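Local structure of GDP-L-fucose synthase (Campylobacter jejuni subsp. jejuni serotype O:2, 7M13) at residues Tyr171-Leu185 / Ile333-Tyr346. The protein probably acts as an NADP(H)-dependent synthase that forms GDP-D-glycero-L-gluco-heptose for the capsular polysaccharide. Residues are numbered along the deposited sequence; the frame is centred on the assembly and turned at random.
With NAP (NADP nicotinamide-adenine-dinucleotide phosphate), chain E.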
loop_
_atom_site.group_PDB
_atom_site.type_symbol
_atom_site.label_atom_id
_atom_site.label_comp_id
_atom_site.label_asym_id
_atom_site.label_seq_id
_atom_site.Cartn_x
_atom_site.Cartn_y
_atom_site.Cartn_z
ATOM N N TYR B 171 7.559 24.237 -5.580
ATOM C CA TYR B 171 8.725 25.137 -5.713
ATOM C C TYR B 171 8.622 26.080 -4.535
ATOM O O TYR B 171 7.697 25.992 -3.752
ATOM C CB TYR B 171 8.742 25.815 -7.090
ATOM C CG TYR B 171 7.757 26.940 -7.274
ATOM C CD1 TYR B 171 6.388 26.716 -7.373
ATOM C CD2 TYR B 171 8.178 28.265 -7.334
ATOM C CE1 TYR B 171 5.472 27.748 -7.507
ATOM C CE2 TYR B 171 7.278 29.302 -7.512
ATOM C CZ TYR B 171 5.920 29.061 -7.591
ATOM O OH TYR B 171 5.040 30.087 -7.738
ATOM N N GLY B 172 9.567 26.978 -4.348
ATOM C CA GLY B 172 9.356 27.950 -3.267
ATOM C C GLY B 172 10.497 28.917 -3.210
ATOM O O GLY B 172 11.368 28.833 -4.076
ATOM N N THR B 173 10.491 29.786 -2.215
ATOM C CA THR B 173 11.515 30.843 -2.099
ATOM C C THR B 173 12.850 30.141 -1.833
ATOM O O THR B 173 13.768 30.265 -2.676
ATOM C CB THR B 173 11.057 31.854 -1.050
ATOM O OG1 THR B 173 9.853 32.422 -1.571
ATOM C CG2 THR B 173 12.091 32.920 -0.767
ATOM N N LYS B 174 12.919 29.353 -0.752
ATOM C CA LYS B 174 14.131 28.584 -0.376
ATOM C C LYS B 174 14.036 27.158 -0.923
ATOM O O LYS B 174 13.881 26.219 -0.114
ATOM C CB LYS B 174 14.304 28.586 1.140
ATOM C CG LYS B 174 14.317 29.971 1.774
ATOM C CD LYS B 174 14.909 29.960 3.168
ATOM C CE LYS B 174 15.247 31.342 3.692
ATOM N NZ LYS B 174 14.076 32.245 3.631
ATOM N N ALA B 175 14.169 27.010 -2.242
ATOM C CA ALA B 175 13.976 25.746 -2.991
ATOM C C ALA B 175 15.287 24.965 -3.071
ATOM O O ALA B 175 16.331 25.476 -2.613
ATOM C CB ALA B 175 13.453 26.042 -4.379
ATOM N N ASN B 176 15.219 23.764 -3.650
ATOM C CA ASN B 176 16.387 22.891 -3.895
ATOM C C ASN B 176 16.723 23.048 -5.384
ATOM O O ASN B 176 15.919 22.627 -6.235
ATOM C CB ASN B 176 16.096 21.479 -3.377
ATOM C CG ASN B 176 17.145 20.453 -3.749
ATOM O OD1 ASN B 176 17.976 20.674 -4.629
ATOM N ND2 ASN B 176 17.109 19.318 -3.079
ATOM N N PHE B 177 17.846 23.716 -5.671
ATOM C CA PHE B 177 18.252 24.129 -7.036
ATOM C C PHE B 177 19.267 23.145 -7.622
ATOM O O PHE B 177 19.864 23.486 -8.658
ATOM C CB PHE B 177 18.835 25.539 -6.995
ATOM C CG PHE B 177 17.866 26.581 -6.513
ATOM C CD1 PHE B 177 16.910 27.111 -7.373
ATOM C CD2 PHE B 177 17.935 27.062 -5.218
ATOM C CE1 PHE B 177 16.026 28.084 -6.927
ATOM C CE2 PHE B 177 17.056 28.041 -4.781
ATOM C CZ PHE B 177 16.108 28.554 -5.635
ATOM N N ASP B 178 19.429 21.962 -7.014
ATOM C CA ASP B 178 20.327 20.892 -7.528
ATOM C C ASP B 178 19.821 20.417 -8.899
ATOM O O ASP B 178 18.588 20.250 -9.062
ATOM C CB ASP B 178 20.455 19.737 -6.530
ATOM C CG ASP B 178 21.118 20.143 -5.226
ATOM O OD1 ASP B 178 21.253 19.271 -4.341
ATOM O OD2 ASP B 178 21.490 21.331 -5.107
ATOM N N PHE B 179 20.748 20.242 -9.853
ATOM C CA PHE B 179 20.477 19.780 -11.243
ATOM C C PHE B 179 20.145 18.285 -11.241
ATOM O O PHE B 179 20.739 17.540 -10.440
ATOM C CB PHE B 179 21.683 20.015 -12.160
ATOM C CG PHE B 179 21.891 21.444 -12.595
ATOM C CD1 PHE B 179 20.992 22.061 -13.452
ATOM C CD2 PHE B 179 22.995 22.164 -12.160
ATOM C CE1 PHE B 179 21.184 23.374 -13.851
ATOM C CE2 PHE B 179 23.184 23.477 -12.558
ATOM C CZ PHE B 179 22.277 24.078 -13.402
ATOM N N GLY B 180 19.257 17.877 -12.146
ATOM C CA GLY B 180 18.878 16.472 -12.386
ATOM C C GLY B 180 18.113 15.860 -11.218
ATOM O O GLY B 180 18.192 14.635 -11.061
ATOM N N LYS B 181 17.412 16.668 -10.416
ATOM C CA LYS B 181 16.572 16.173 -9.285
ATOM C C LYS B 181 15.097 16.178 -9.707
ATOM O O LYS B 181 14.235 15.934 -8.855
ATOM C CB LYS B 181 16.768 17.035 -8.032
ATOM C CG LYS B 181 18.164 16.982 -7.417
ATOM C CD LYS B 181 18.540 15.622 -6.859
ATOM C CE LYS B 181 19.800 15.044 -7.468
ATOM N NZ LYS B 181 20.976 15.217 -6.585
ATOM N N SER B 182 14.795 16.463 -10.975
ATOM C CA SER B 182 13.393 16.572 -11.459
ATOM C C SER B 182 12.647 17.609 -10.610
ATOM O O SER B 182 11.408 17.515 -10.490
ATOM C CB SER B 182 12.698 15.229 -11.424
ATOM O OG SER B 182 13.389 14.277 -12.227
ATOM N N ARG B 183 13.361 18.585 -10.045
ATOM C CA ARG B 183 12.704 19.751 -9.408
ATOM C C ARG B 183 12.541 20.813 -10.485
ATOM O O ARG B 183 13.465 21.662 -10.629
ATOM C CB ARG B 183 13.509 20.206 -8.201
ATOM C CG ARG B 183 13.505 19.148 -7.114
ATOM C CD ARG B 183 14.110 19.647 -5.847
ATOM N NE ARG B 183 14.237 18.525 -4.933
ATOM C CZ ARG B 183 13.458 18.295 -3.879
ATOM N NH1 ARG B 183 13.709 17.231 -3.130
ATOM N NH2 ARG B 183 12.480 19.134 -3.550
ATOM N N VAL B 184 11.433 20.728 -11.228
ATOM C CA VAL B 184 11.327 21.300 -12.602
ATOM C C VAL B 184 11.553 22.812 -12.496
ATOM O O VAL B 184 12.399 23.338 -13.244
ATOM C CB VAL B 184 9.980 20.970 -13.280
ATOM C CG1 VAL B 184 9.755 21.791 -14.542
ATOM C CG2 VAL B 184 9.858 19.487 -13.588
ATOM N N LEU B 185 10.802 23.509 -11.636
ATOM C CA LEU B 185 10.815 24.995 -11.669
ATOM C C LEU B 185 12.128 25.498 -11.077
ATOM O O LEU B 185 12.799 26.310 -11.704
ATOM C CB LEU B 185 9.569 25.559 -10.982
ATOM C CG LEU B 185 9.237 27.022 -11.266
ATOM C CD1 LEU B 185 9.630 27.437 -12.679
ATOM C CD2 LEU B 185 7.769 27.317 -11.030
ATOM N N ILE B 333 -0.456 32.873 -4.364
ATOM C CA ILE B 333 0.791 33.186 -5.111
ATOM C C ILE B 333 0.594 32.732 -6.551
ATOM O O ILE B 333 0.584 31.529 -6.819
ATOM C CB ILE B 333 2.035 32.559 -4.454
ATOM C CG1 ILE B 333 2.218 33.051 -3.022
ATOM C CG2 ILE B 333 3.266 32.834 -5.291
ATOM C CD1 ILE B 333 3.341 32.381 -2.296
ATOM N N GLU B 334 0.469 33.691 -7.474
ATOM C CA GLU B 334 0.479 33.391 -8.919
ATOM C C GLU B 334 1.910 33.057 -9.333
ATOM O O GLU B 334 2.856 33.511 -8.687
ATOM C CB GLU B 334 -0.092 34.562 -9.722
ATOM C CG GLU B 334 -1.549 34.892 -9.403
ATOM C CD GLU B 334 -2.542 33.733 -9.329
ATOM O OE1 GLU B 334 -2.449 32.781 -10.138
ATOM O OE2 GLU B 334 -3.443 33.807 -8.474
ATOM N N LEU B 335 2.046 32.222 -10.340
ATOM C CA LEU B 335 3.328 31.601 -10.727
ATOM C C LEU B 335 4.414 32.665 -10.984
ATOM O O LEU B 335 5.528 32.516 -10.441
ATOM C CB LEU B 335 3.102 30.678 -11.912
ATOM C CG LEU B 335 4.322 29.857 -12.329
ATOM C CD1 LEU B 335 4.854 29.010 -11.181
ATOM C CD2 LEU B 335 3.987 28.973 -13.507
ATOM N N LYS B 336 4.133 33.702 -11.777
ATOM C CA LYS B 336 5.161 34.736 -12.097
ATOM C C LYS B 336 5.693 35.357 -10.796
ATOM O O LYS B 336 6.935 35.491 -10.653
ATOM C CB LYS B 336 4.570 35.799 -13.028
ATOM C CG LYS B 336 4.456 35.362 -14.480
ATOM C CD LYS B 336 3.802 36.389 -15.406
ATOM C CE LYS B 336 2.418 35.980 -15.874
ATOM N NZ LYS B 336 1.406 36.158 -14.807
ATOM N N ASP B 337 4.791 35.727 -9.878
ATOM C CA ASP B 337 5.153 36.357 -8.588
ATOM C C ASP B 337 6.007 35.367 -7.795
ATOM O O ASP B 337 7.015 35.777 -7.252
ATOM C CB ASP B 337 3.920 36.816 -7.815
ATOM C CG ASP B 337 3.209 37.993 -8.464
ATOM O OD1 ASP B 337 3.906 38.840 -9.072
ATOM O OD2 ASP B 337 1.970 38.052 -8.368
ATOM N N GLY B 338 5.640 34.086 -7.783
ATOM C CA GLY B 338 6.360 33.082 -6.979
ATOM C C GLY B 338 7.757 32.860 -7.520
ATOM O O GLY B 338 8.690 32.701 -6.725
ATOM N N ILE B 339 7.915 32.840 -8.837
ATOM C CA ILE B 339 9.233 32.609 -9.488
ATOM C C ILE B 339 10.137 33.810 -9.172
ATOM O O ILE B 339 11.337 33.597 -8.911
ATOM C CB ILE B 339 9.100 32.385 -11.004
ATOM C CG1 ILE B 339 8.330 31.103 -11.332
ATOM C CG2 ILE B 339 10.465 32.347 -11.663
ATOM C CD1 ILE B 339 7.928 30.980 -12.783
ATOM N N LYS B 340 9.570 35.022 -9.174
ATOM C CA LYS B 340 10.300 36.250 -8.762
ATOM C C LYS B 340 10.813 36.079 -7.324
ATOM O O LYS B 340 12.028 36.299 -7.111
ATOM C CB LYS B 340 9.410 37.484 -8.886
ATOM C CG LYS B 340 9.339 38.106 -10.270
ATOM C CD LYS B 340 8.755 39.506 -10.233
ATOM C CE LYS B 340 8.857 40.231 -11.555
ATOM N NZ LYS B 340 7.562 40.842 -11.934
ATOM N N MET B 341 9.938 35.692 -6.377
ATOM C CA MET B 341 10.323 35.507 -4.954
ATOM C C MET B 341 11.496 34.520 -4.902
ATOM O O MET B 341 12.453 34.767 -4.140
ATOM C CB MET B 341 9.168 34.968 -4.100
ATOM C CG MET B 341 7.924 35.838 -4.086
ATOM S SD MET B 341 6.500 34.936 -3.362
ATOM C CE MET B 341 7.019 34.933 -1.648
ATOM N N MET B 342 11.406 33.410 -5.653
ATOM C CA MET B 342 12.406 32.317 -5.642
ATOM C C MET B 342 13.736 32.838 -6.220
ATOM O O MET B 342 14.804 32.532 -5.635
ATOM C CB MET B 342 11.895 31.109 -6.440
ATOM C CG MET B 342 12.830 29.916 -6.374
ATOM S SD MET B 342 12.158 28.379 -7.103
ATOM C CE MET B 342 11.708 28.929 -8.748
ATOM N N TYR B 343 13.692 33.628 -7.297
ATOM C CA TYR B 343 14.923 34.159 -7.956
ATOM C C TYR B 343 15.628 35.149 -7.018
ATOM O O TYR B 343 16.861 35.085 -6.895
ATOM C CB TYR B 343 14.631 34.810 -9.312
ATOM C CG TYR B 343 15.874 35.078 -10.136
ATOM C CD1 TYR B 343 16.875 34.125 -10.257
ATOM C CD2 TYR B 343 16.053 36.289 -10.794
ATOM C CE1 TYR B 343 18.023 34.364 -10.999
ATOM C CE2 TYR B 343 17.198 36.546 -11.537
ATOM C CZ TYR B 343 18.180 35.579 -11.645
ATOM O OH TYR B 343 19.306 35.806 -12.379
ATOM N N GLU B 344 14.877 36.028 -6.356
ATOM C CA GLU B 344 15.455 36.999 -5.392
ATOM C C GLU B 344 16.248 36.219 -4.336
ATOM O O GLU B 344 17.408 36.591 -4.082
ATOM C CB GLU B 344 14.366 37.882 -4.784
ATOM C CG GLU B 344 13.732 38.823 -5.797
ATOM C CD GLU B 344 14.699 39.797 -6.456
ATOM O OE1 GLU B 344 15.130 39.526 -7.599
ATOM O OE2 GLU B 344 15.018 40.827 -5.823
ATOM N N TRP B 345 15.676 35.155 -3.762
ATOM C CA TRP B 345 16.389 34.344 -2.741
ATOM C C TRP B 345 17.596 33.671 -3.397
ATOM O O TRP B 345 18.663 33.609 -2.749
ATOM C CB TRP B 345 15.497 33.306 -2.043
ATOM C CG TRP B 345 16.229 32.654 -0.907
ATOM C CD1 TRP B 345 16.573 33.245 0.275
ATOM C CD2 TRP B 345 16.786 31.326 -0.869
ATOM N NE1 TRP B 345 17.272 32.369 1.060
ATOM C CE2 TRP B 345 17.416 31.182 0.387
ATOM C CE3 TRP B 345 16.795 30.240 -1.752
ATOM C CZ2 TRP B 345 18.046 30.000 0.774
ATOM C CZ3 TRP B 345 17.419 29.070 -1.369
ATOM C CH2 TRP B 345 18.037 28.954 -0.124
ATOM N N TYR B 346 17.440 33.157 -4.620
ATOM C CA TYR B 346 18.500 32.374 -5.300
ATOM C C TYR B 346 19.776 33.219 -5.374
ATOM O O TYR B 346 20.859 32.673 -5.096
ATOM C CB TYR B 346 18.120 31.930 -6.713
ATOM C CG TYR B 346 19.210 31.106 -7.352
ATOM C CD1 TYR B 346 19.290 29.744 -7.119
ATOM C CD2 TYR B 346 20.214 31.686 -8.115
ATOM C CE1 TYR B 346 20.295 28.967 -7.672
ATOM C CE2 TYR B 346 21.231 30.926 -8.672
ATOM C CZ TYR B 346 21.270 29.560 -8.454
ATOM O OH TYR B 346 22.253 28.779 -8.985
HETATM P PA NAP E . 12.348 17.221 0.214
HETATM O O1A NAP E . 12.789 16.136 -0.722
HETATM O O2A NAP E . 12.778 18.630 -0.112
HETATM O O5B NAP E . 12.822 16.954 1.687
HETATM C C5B NAP E . 12.623 15.680 2.299
HETATM C C4B NAP E . 13.258 15.748 3.652
HETATM O O4B NAP E . 12.976 14.493 4.316
HETATM C C3B NAP E . 14.793 15.910 3.637
HETATM O O3B NAP E . 15.161 17.025 4.440
HETATM C C2B NAP E . 15.298 14.570 4.158
HETATM O O2B NAP E . 16.462 14.674 4.980
HETATM C C1B NAP E . 14.134 14.111 5.029
HETATM N N9A NAP E . 14.139 12.675 5.206
HETATM C C8A NAP E . 14.045 11.709 4.251
HETATM N N7A NAP E . 14.199 10.490 4.709
HETATM C C5A NAP E . 14.421 10.666 6.058
HETATM C C6A NAP E . 14.672 9.750 7.095
HETATM N N6A NAP E . 14.787 8.429 6.918
HETATM N N1A NAP E . 14.861 10.266 8.330
HETATM C C2A NAP E . 14.779 11.592 8.503
HETATM N N3A NAP E . 14.557 12.545 7.597
HETATM C C4A NAP E . 14.393 12.007 6.382
HETATM O O3 NAP E . 10.755 17.175 0.326
HETATM P PN NAP E . 9.694 18.158 -0.319
HETATM O O1N NAP E . 10.023 18.317 -1.753
HETATM O O2N NAP E . 9.620 19.342 0.560
HETATM O O5D NAP E . 8.354 17.277 -0.172
HETATM C C5D NAP E . 7.527 17.408 0.961
HETATM C C4D NAP E . 6.350 16.494 0.776
HETATM O O4D NAP E . 5.575 16.919 -0.379
HETATM C C3D NAP E . 6.705 15.019 0.541
HETATM O O3D NAP E . 5.730 14.158 1.146
HETATM C C2D NAP E . 6.666 14.939 -0.959
HETATM O O2D NAP E . 6.521 13.613 -1.458
HETATM C C1D NAP E . 5.476 15.820 -1.283
HETATM N N1N NAP E . 5.519 16.277 -2.689
HETATM C C2N NAP E . 6.540 17.054 -3.163
HETATM C C3N NAP E . 6.603 17.385 -4.474
HETATM C C7N NAP E . 7.697 18.215 -5.046
HETATM O O7N NAP E . 7.591 18.622 -6.221
HETATM N N7N NAP E . 8.738 18.495 -4.267
HETATM C C4N NAP E . 5.550 16.972 -5.379
HETATM C C5N NAP E . 4.480 16.189 -4.803
HETATM C C6N NAP E . 4.532 15.820 -3.560
HETATM P P2B NAP E . 17.922 14.851 4.308
HETATM O O1X NAP E . 17.947 16.292 3.884
HETATM O O2X NAP E . 18.088 13.874 3.229
HETATM O O3X NAP E . 18.889 14.545 5.469
HETATM O O HOH W 1 2.406 29.605 -7.704
#
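Met342 of helix 335-347 slots between Tyr171, the last residue of strand 162-171, and Phe177 of the loop that follows. With its CG anti to the backbone N (chi1 -175°) and the chain bent at the thioether, it brings SD to the edge of the Tyr171 ring and obliquely to Phe177, two Met-aromatic contacts, while CE reaches Leu185 CG at 4.0 Å. Leu185 CD2 covers one face of Tyr171 and packs tightly on Leu335 CD1 at 3.4 Å, with Ile339 CG1 also in contact. Gly338 meets the ring edge, its CA 3.4 Å from Tyr171 OH. A water joins this hydroxyl to the Ile333 carbonyl. Tyr346 points its edge at the face of Phe177 in a T-shaped stack (planes at 77°), CD1 over the ring centre, and Ala175 CB lies over the other face. Lys174 lies across the Trp345 indole, its CA 3.6 Å from the six-membered ring centroid; NZ adds an off-centre cation-pi contact and a salt bridge to Glu26. Gly172 O is buried against Met342 without a polar partner. Aromatic, sulfur and aliphatic contacts, hydrogen-bonded only through the water, thus join the helix to a Rossmann-domain segment whose Arg183 grips both NADP diphosphate phosphates.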